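Local coordinates for protein putative agmatine deiminase (Streptococcus mutans, PDB 2EWO) that probably hydrolyses agmatine to N-carbamoylputrescine and ammonia, as an agmatine deiminase of the peptidyl-arginine deiminase family, at residues F49-S57 against R77-I86. Numbering follows the deposited sequence.
Sequences FLEVAEAIS and RVSELGSHNI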
loop_
_atom_site.group_PDB
_atom_site.type_symbol
_atom_site.label_atom_id
_atom_site.label_comp_id
_atom_site.label_asym_id
_atom_site.label_seq_id
_atom_site.Cartn_x
_atom_site.Cartn_y
_atom_site.Cartn_z
ATOM N N PHE A 49 11.089 16.504 13.277
ATOM C CA PHE A 49 11.322 16.842 11.876
ATOM C C PHE A 49 10.557 18.113 11.531
ATOM O O PHE A 49 11.049 18.969 10.791
ATOM C CB PHE A 49 10.871 15.703 10.968
ATOM C CG PHE A 49 11.978 14.771 10.564
ATOM C CD1 PHE A 49 12.637 13.991 11.507
ATOM C CD2 PHE A 49 12.337 14.648 9.223
ATOM C CE1 PHE A 49 13.636 13.098 11.113
ATOM C CE2 PHE A 49 13.334 13.760 8.819
ATOM C CZ PHE A 49 13.983 12.983 9.764
ATOM N N LEU A 50 9.350 18.224 12.077
ATOM C CA LEU A 50 8.497 19.387 11.865
ATOM C C LEU A 50 9.252 20.670 12.224
ATOM O O LEU A 50 9.256 21.639 11.458
ATOM C CB LEU A 50 7.247 19.276 12.737
ATOM C CG LEU A 50 6.198 20.349 12.469
ATOM C CD1 LEU A 50 5.605 20.096 11.081
ATOM C CD2 LEU A 50 5.111 20.314 13.545
ATOM N N GLU A 51 9.883 20.669 13.399
ATOM C CA GLU A 51 10.645 21.823 13.869
ATOM C C GLU A 51 11.807 22.086 12.928
ATOM O O GLU A 51 11.861 23.139 12.298
ATOM C CB GLU A 51 11.204 21.597 15.283
ATOM C CG GLU A 51 10.193 21.104 16.319
ATOM C CD GLU A 51 10.794 20.949 17.727
ATOM O OE1 GLU A 51 11.941 20.448 17.859
ATOM O OE2 GLU A 51 10.100 21.315 18.706
ATOM N N VAL A 52 12.727 21.132 12.820
ATOM C CA VAL A 52 13.889 21.309 11.949
ATOM C C VAL A 52 13.477 21.840 10.582
ATOM O O VAL A 52 14.278 22.452 9.866
ATOM C CB VAL A 52 14.660 19.995 11.754
ATOM C CG1 VAL A 52 13.798 18.993 11.037
ATOM C CG2 VAL A 52 15.943 20.263 10.980
ATOM N N ALA A 53 12.215 21.603 10.229
ATOM C CA ALA A 53 11.674 22.075 8.960
ATOM C C ALA A 53 11.282 23.531 9.137
ATOM O O ALA A 53 11.731 24.410 8.404
ATOM C CB ALA A 53 10.451 21.247 8.570
ATOM N N GLU A 54 10.435 23.775 10.123
ATOM C CA GLU A 54 9.984 25.122 10.406
ATOM C C GLU A 54 11.178 26.072 10.571
ATOM O O GLU A 54 11.066 27.272 10.332
ATOM C CB GLU A 54 9.138 25.119 11.674
ATOM C CG GLU A 54 8.543 26.464 12.056
ATOM C CD GLU A 54 7.778 26.389 13.360
ATOM O OE1 GLU A 54 8.401 26.055 14.396
ATOM O OE2 GLU A 54 6.556 26.657 13.350
ATOM N N ALA A 55 12.318 25.524 10.973
ATOM C CA ALA A 55 13.521 26.319 11.170
ATOM C C ALA A 55 14.077 26.858 9.855
ATOM O O ALA A 55 14.427 28.035 9.759
ATOM C CB ALA A 55 14.584 25.488 11.881
ATOM N N ILE A 56 14.166 25.998 8.846
ATOM C CA ILE A 56 14.692 26.410 7.549
ATOM C C ILE A 56 13.784 27.492 6.979
ATOM O O ILE A 56 14.231 28.346 6.208
ATOM C CB ILE A 56 14.713 25.245 6.526
ATOM C CG1 ILE A 56 14.963 23.897 7.220
ATOM C CG2 ILE A 56 15.793 25.510 5.491
ATOM C CD1 ILE A 56 16.380 23.668 7.654
ATOM N N SER A 57 12.509 27.436 7.371
ATOM C CA SER A 57 11.468 28.370 6.923
ATOM C C SER A 57 11.906 29.817 6.789
ATOM O O SER A 57 11.702 30.450 5.748
ATOM C CB SER A 57 10.263 28.341 7.874
ATOM O OG SER A 57 9.696 27.047 7.966
ATOM N N ARG A 77 -0.166 19.660 9.964
ATOM C CA ARG A 77 0.763 20.179 10.959
ATOM C C ARG A 77 1.585 21.352 10.424
ATOM O O ARG A 77 1.985 22.228 11.188
ATOM C CB ARG A 77 1.714 19.077 11.452
ATOM C CG ARG A 77 1.053 17.976 12.279
ATOM C CD ARG A 77 2.072 16.940 12.771
ATOM N NE ARG A 77 1.435 15.772 13.388
ATOM C CZ ARG A 77 0.687 15.822 14.483
ATOM N NH1 ARG A 77 0.482 16.984 15.092
ATOM N NH2 ARG A 77 0.129 14.719 14.963
ATOM N N VAL A 78 1.840 21.379 9.121
ATOM C CA VAL A 78 2.628 22.463 8.541
ATOM C C VAL A 78 1.776 23.711 8.329
ATOM O O VAL A 78 2.300 24.824 8.246
ATOM C CB VAL A 78 3.283 22.020 7.213
ATOM C CG1 VAL A 78 4.052 23.173 6.579
ATOM C CG2 VAL A 78 4.224 20.862 7.487
ATOM N N SER A 79 0.462 23.531 8.252
ATOM C CA SER A 79 -0.438 24.664 8.083
ATOM C C SER A 79 -0.725 25.181 9.482
ATOM O O SER A 79 -1.020 26.360 9.688
ATOM C CB SER A 79 -1.740 24.236 7.390
ATOM O OG SER A 79 -1.630 24.371 5.976
ATOM N N GLU A 80 -0.608 24.270 10.441
ATOM C CA GLU A 80 -0.826 24.561 11.852
ATOM C C GLU A 80 0.300 25.462 12.369
ATOM O O GLU A 80 0.189 26.064 13.439
ATOM C CB GLU A 80 -0.859 23.239 12.618
ATOM C CG GLU A 80 -0.838 23.341 14.119
ATOM C CD GLU A 80 -0.316 22.062 14.752
ATOM O OE1 GLU A 80 0.809 21.637 14.382
ATOM O OE2 GLU A 80 -1.020 21.486 15.617
ATOM N N LEU A 81 1.381 25.555 11.599
ATOM C CA LEU A 81 2.520 26.382 11.981
ATOM C C LEU A 81 2.564 27.652 11.124
ATOM O O LEU A 81 3.635 28.187 10.828
ATOM C CB LEU A 81 3.825 25.586 11.818
ATOM C CG LEU A 81 3.915 24.177 12.437
ATOM C CD1 LEU A 81 5.354 23.682 12.354
ATOM C CD2 LEU A 81 3.462 24.192 13.893
ATOM N N GLY A 82 1.385 28.129 10.733
ATOM C CA GLY A 82 1.300 29.320 9.906
ATOM C C GLY A 82 1.325 28.977 8.424
ATOM O O GLY A 82 0.591 29.574 7.621
ATOM N N SER A 83 2.164 28.001 8.069
ATOM C CA SER A 83 2.333 27.551 6.684
ATOM C C SER A 83 2.874 28.709 5.854
ATOM O O SER A 83 2.106 29.493 5.281
ATOM C CB SER A 83 0.996 27.075 6.089
ATOM O OG SER A 83 1.143 26.661 4.730
ATOM N N HIS A 84 4.196 28.824 5.792
ATOM C CA HIS A 84 4.798 29.908 5.032
ATOM C C HIS A 84 5.302 29.464 3.659
ATOM O O HIS A 84 4.555 29.495 2.676
ATOM C CB HIS A 84 5.924 30.557 5.851
ATOM C CG HIS A 84 6.550 31.745 5.188
ATOM N ND1 HIS A 84 5.881 32.528 4.267
ATOM C CD2 HIS A 84 7.782 32.291 5.314
ATOM C CE1 HIS A 84 6.674 33.498 3.856
ATOM N NE2 HIS A 84 7.836 33.379 4.476
ATOM N N ASN A 85 6.560 29.042 3.594
ATOM C CA ASN A 85 7.154 28.612 2.332
ATOM C C ASN A 85 7.541 27.130 2.331
ATOM O O ASN A 85 8.517 26.723 1.695
ATOM C CB ASN A 85 8.374 29.477 2.033
ATOM C CG ASN A 85 9.413 29.411 3.135
ATOM O OD1 ASN A 85 9.080 29.221 4.313
ATOM N ND2 ASN A 85 10.681 29.587 2.766
ATOM N N ILE A 86 6.758 26.338 3.052
ATOM C CA ILE A 86 6.971 24.905 3.148
ATOM C C ILE A 86 5.901 24.176 2.323
ATOM O O ILE A 86 4.697 24.354 2.561
ATOM C CB ILE A 86 6.871 24.435 4.617
ATOM C CG1 ILE A 86 7.980 25.071 5.450
ATOM C CG2 ILE A 86 6.959 22.923 4.698
ATOM C CD1 ILE A 86 7.915 24.707 6.920
#
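Leu50 and Leu81 meet tip to tip where helix 43-57 faces residues 77-81. In Leu50, CG stands opposite the backbone N, beside the carbonyl carbon (chi1 -173°), which swings the fork toward Leu81. Followed outward, its CB leads to CG, which lies 3.4 Å from Leu81 CD1. Both methyls also lie round that Leu81 CD1, CD2 at 3.6 Å; CD1 reaches Val78 CG2 as well, at 3.9 Å, and the two methyls border Arg77 CB. A forked leucine thus serves three neighbours at once, among them Val78, which also packs on Leu64 of strand 62-66. Arg77 lends only its CB here; its guanidinium group extends away to a salt bridge with Asp290 of the second subunit.

One turn along, the extended chain of Glu54 crosses Leu81 obliquely, laying carboxylate oxygen OE2 alongside Leu81 CB, 3.3 Å away, while Glu54 CB sits near Leu81 CD1. Further on, Ile86, at the start of strand 86-90, directs its CB toward the helix; its CD1 lies against Ser57 OG and 4.1 Å from Glu54 CA, and the side chain also packs on Val62. Small Ala53 lets this methyl come near the helix backbone. At Ser57 a bent hydrogen bond from Asn85 ND2 to Ser57 O (3.3 Å, 136°) is doubtful, since Asn85 OD1, an acceptor, lies equally near that oxygen and ND2 is crowded in the model. Helix 43-57 follows strand 24-29, and helix 71-79 links parallel strands 62-66 and 86-90, so the contact joins successive helices of a beta-alpha-beta layer, consistent with the alpha/beta propeller of guanidino-group-modifying enzymes.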